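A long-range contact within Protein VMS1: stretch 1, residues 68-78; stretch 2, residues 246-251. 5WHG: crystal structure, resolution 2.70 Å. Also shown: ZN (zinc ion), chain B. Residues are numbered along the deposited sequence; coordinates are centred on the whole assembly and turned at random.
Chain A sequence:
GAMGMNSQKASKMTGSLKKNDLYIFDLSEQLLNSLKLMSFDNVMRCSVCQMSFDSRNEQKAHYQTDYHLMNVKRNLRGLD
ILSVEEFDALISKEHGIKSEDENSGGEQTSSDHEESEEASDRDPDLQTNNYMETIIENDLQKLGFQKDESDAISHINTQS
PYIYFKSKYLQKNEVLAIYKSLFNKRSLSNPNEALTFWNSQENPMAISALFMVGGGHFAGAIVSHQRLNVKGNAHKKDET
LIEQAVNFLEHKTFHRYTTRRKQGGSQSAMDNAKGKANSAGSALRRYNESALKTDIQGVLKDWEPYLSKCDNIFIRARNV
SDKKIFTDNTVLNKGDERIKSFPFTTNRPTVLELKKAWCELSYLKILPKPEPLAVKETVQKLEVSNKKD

Stretch 1 68-78: HLMNVKRNLRG
Stretch 2 (246-251) VNFLEH

Stretch 1 is the end of a helix that begins earlier in the chain and runs through Leu76, with phi/psi near -60/-43. Its i to i+4 bonds include Lys73 N to Leu69 O (2.9 Å) and Leu76 N to Val72 O (2.8 Å). Arg77 N still reaches Lys73 O at 2.9 Å, but its psi of 1° leaves the helix, and Gly78 follows with phi 122°, where a CB would jam against the preceding carbonyl O. Stretch 2 is extended at Asn247 (-104/103) and Phe248 (-92/108), then turns a corner at Leu249 (-65/-39) and Glu250 (-136/158). The closest CA atoms across the contact, of Lys73 and Leu249, lie 7.1 Å apart. CA-to-CB bonds of Leu69, Val72, Lys73, Leu76, Arg77, Asn247, Leu249 and Glu250 point toward the other stretch; Val72, Leu76, Asn247 and Leu249 are buried.

The corner delivers Leu249 (chi1 m, chi2 t) to the helix, which covers 89 Å² of it, the largest area of any residue. Its CD1 lies 3.5 Å from Leu76 CD1 (Leu76 m, t) and 4.3 Å from Val72 CG1 (Val72 t), while its CD2 is 4.2 Å from Leu69 CD2. Leu69, Val72 and Leu76 fall on one helical face, so branched aliphatic side chains there can pack around a single leucine. Leu69 (chi1 -95°, chi2 t) also places CD2 3.2 Å from Asn247 ND2, a tight methyl-to-amide contact, not a hydrogen bond; Asn247 has chi1 t, chi2 10°.

Polar groups lie beside this apolar cluster. Lys73, extended after chi1 -140°, brings CE to 3.1 Å from Leu249 O; its NZ, 3.4 Å from Leu249 O, has too poor an angle to bond. Instead, water 1 accepts from Lys73 NZ (3.0 Å) and donates to Glu250 OE1 (2.6 Å), bridging charges 4.5 Å apart (NZ to OE1). Glu250 (m, m, chi3 1°) forms a long salt bridge from OE2 to Arg77 NH1 at 3.8 Å, with Arg77 t, t, t and chi4 92°. No direct hydrogen bond crosses the 325 Å² interface.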

# COMPACT_ATOMS: atom_id res chain seq x y z
N HIS A 68 15.87 -0.06 -13.22
CA HIS A 68 14.69 0.76 -12.96
C HIS A 68 14.37 0.85 -11.47
O HIS A 68 13.91 1.89 -11.00
CB HIS A 68 13.48 0.19 -13.70
CG HIS A 68 12.22 0.97 -13.49
ND1 HIS A 68 11.86 2.05 -14.27
CD2 HIS A 68 11.23 0.84 -12.57
CE1 HIS A 68 10.71 2.54 -13.85
NE2 HIS A 68 10.31 1.83 -12.81
N LEU A 69 14.62 -0.21 -10.71
CA LEU A 69 14.23 -0.19 -9.31
C LEU A 69 15.11 0.75 -8.49
O LEU A 69 14.61 1.47 -7.61
CB LEU A 69 14.27 -1.60 -8.73
CG LEU A 69 12.91 -2.30 -8.75
CD1 LEU A 69 13.00 -3.66 -8.08
CD2 LEU A 69 11.85 -1.42 -8.09
N MSE A 70 16.40 0.78 -8.77
CA MSE A 70 17.29 1.65 -8.01
C MSE A 70 17.03 3.12 -8.35
O MSE A 70 17.10 3.99 -7.49
CB MSE A 70 18.75 1.28 -8.25
CG MSE A 70 19.05 -0.18 -8.01
SE MSE A 70 20.87 -0.70 -8.53
CE MSE A 70 21.82 0.00 -6.97
N ASN A 71 16.72 3.38 -9.62
CA ASN A 71 16.41 4.75 -10.03
C ASN A 71 15.09 5.22 -9.42
O ASN A 71 14.97 6.39 -9.03
CB ASN A 71 16.36 4.84 -11.54
CG ASN A 71 17.70 5.13 -12.12
OD1 ASN A 71 18.41 6.01 -11.64
ND2 ASN A 71 18.08 4.39 -13.15
N VAL A 72 14.09 4.34 -9.35
CA VAL A 72 12.89 4.65 -8.58
C VAL A 72 13.27 4.96 -7.14
O VAL A 72 12.87 5.98 -6.57
CB VAL A 72 11.88 3.48 -8.65
CG1 VAL A 72 10.88 3.60 -7.52
CG2 VAL A 72 11.16 3.45 -9.97
N LYS A 73 14.05 4.06 -6.53
CA LYS A 73 14.51 4.25 -5.17
C LYS A 73 15.28 5.56 -5.04
O LYS A 73 14.99 6.39 -4.16
CB LYS A 73 15.38 3.06 -4.77
CG LYS A 73 15.20 2.55 -3.36
CD LYS A 73 15.65 1.10 -3.31
CE LYS A 73 15.58 0.54 -1.92
NZ LYS A 73 16.43 -0.69 -1.79
N ARG A 74 16.26 5.79 -5.93
CA ARG A 74 17.04 7.02 -5.85
C ARG A 74 16.16 8.26 -5.90
O ARG A 74 16.39 9.22 -5.16
CB ARG A 74 18.08 7.07 -6.97
CG ARG A 74 18.16 8.44 -7.62
CD ARG A 74 19.49 8.77 -8.24
NE ARG A 74 19.40 10.07 -8.89
CZ ARG A 74 20.41 10.66 -9.50
NH1 ARG A 74 21.58 10.05 -9.54
NH2 ARG A 74 20.25 11.84 -10.08
N ASN A 75 15.13 8.25 -6.75
CA ASN A 75 14.37 9.47 -6.94
C ASN A 75 13.32 9.66 -5.85
O ASN A 75 13.10 10.79 -5.40
CB ASN A 75 13.72 9.48 -8.33
CG ASN A 75 13.12 10.83 -8.68
OD1 ASN A 75 13.57 11.87 -8.19
ND2 ASN A 75 12.10 10.82 -9.52
N LEU A 76 12.67 8.58 -5.42
CA LEU A 76 11.80 8.66 -4.25
C LEU A 76 12.56 9.19 -3.04
O LEU A 76 12.06 10.06 -2.32
CB LEU A 76 11.21 7.29 -3.93
CG LEU A 76 10.16 6.75 -4.89
CD1 LEU A 76 9.90 5.30 -4.59
CD2 LEU A 76 8.90 7.57 -4.74
N ARG A 77 13.77 8.68 -2.81
CA ARG A 77 14.63 9.06 -1.70
C ARG A 77 15.27 10.43 -1.89
O ARG A 77 16.04 10.87 -1.02
CB ARG A 77 15.71 7.98 -1.49
CG ARG A 77 16.34 7.93 -0.09
CD ARG A 77 17.20 6.69 0.13
NE ARG A 77 17.94 6.78 1.39
CZ ARG A 77 17.53 6.31 2.57
NH1 ARG A 77 16.36 5.70 2.69
NH2 ARG A 77 18.29 6.46 3.65
N GLY A 78 14.97 11.13 -2.99
CA GLY A 78 15.52 12.46 -3.21
C GLY A 78 16.32 12.60 -4.50
O GLY A 78 17.55 12.55 -4.51
N VAL A 246 5.33 -8.99 -4.19
CA VAL A 246 5.27 -7.73 -3.44
C VAL A 246 6.67 -7.14 -3.38
O VAL A 246 7.62 -7.79 -2.93
CB VAL A 246 4.71 -7.96 -2.03
CG1 VAL A 246 4.64 -6.64 -1.28
CG2 VAL A 246 3.34 -8.60 -2.08
N ASN A 247 6.81 -5.89 -3.82
CA ASN A 247 8.11 -5.22 -3.83
C ASN A 247 8.18 -4.22 -2.68
O ASN A 247 7.61 -3.13 -2.75
CB ASN A 247 8.33 -4.54 -5.17
CG ASN A 247 9.70 -3.93 -5.27
OD1 ASN A 247 10.56 -4.15 -4.43
ND2 ASN A 247 9.91 -3.17 -6.33
N PHE A 248 8.90 -4.59 -1.61
CA PHE A 248 9.12 -3.71 -0.47
C PHE A 248 10.41 -2.94 -0.71
O PHE A 248 11.50 -3.51 -0.62
CB PHE A 248 9.19 -4.48 0.85
CG PHE A 248 7.83 -4.82 1.45
CD1 PHE A 248 6.65 -4.30 0.94
CD2 PHE A 248 7.75 -5.70 2.54
CE1 PHE A 248 5.41 -4.64 1.49
CE2 PHE A 248 6.53 -6.05 3.10
CZ PHE A 248 5.35 -5.52 2.58
N LEU A 249 10.29 -1.65 -1.01
CA LEU A 249 11.47 -0.82 -1.24
C LEU A 249 12.29 -0.70 0.04
O LEU A 249 13.52 -0.72 -0.01
CB LEU A 249 11.06 0.55 -1.77
CG LEU A 249 10.25 0.55 -3.08
CD1 LEU A 249 10.07 1.94 -3.63
CD2 LEU A 249 10.92 -0.33 -4.11
N GLU A 250 11.62 -0.55 1.18
CA GLU A 250 12.26 -0.67 2.48
C GLU A 250 11.37 -1.51 3.39
O GLU A 250 10.17 -1.63 3.17
CB GLU A 250 12.52 0.70 3.12
CG GLU A 250 13.05 1.78 2.18
CD GLU A 250 14.54 1.67 1.86
OE1 GLU A 250 15.20 0.73 2.35
OE2 GLU A 250 15.05 2.54 1.11
N HIS A 251 11.98 -2.09 4.42
CA HIS A 251 11.20 -2.83 5.41
C HIS A 251 12.04 -2.98 6.66
O HIS A 251 13.26 -3.18 6.57
CB HIS A 251 10.79 -4.22 4.89
CG HIS A 251 11.94 -5.15 4.76
ND1 HIS A 251 12.30 -6.04 5.75
CD2 HIS A 251 12.86 -5.30 3.77
CE1 HIS A 251 13.37 -6.70 5.37
NE2 HIS A 251 13.73 -6.27 4.17
ZN ZN B . 13.10 2.96 -15.38
O HOH W 1 17.32 0.56 0.82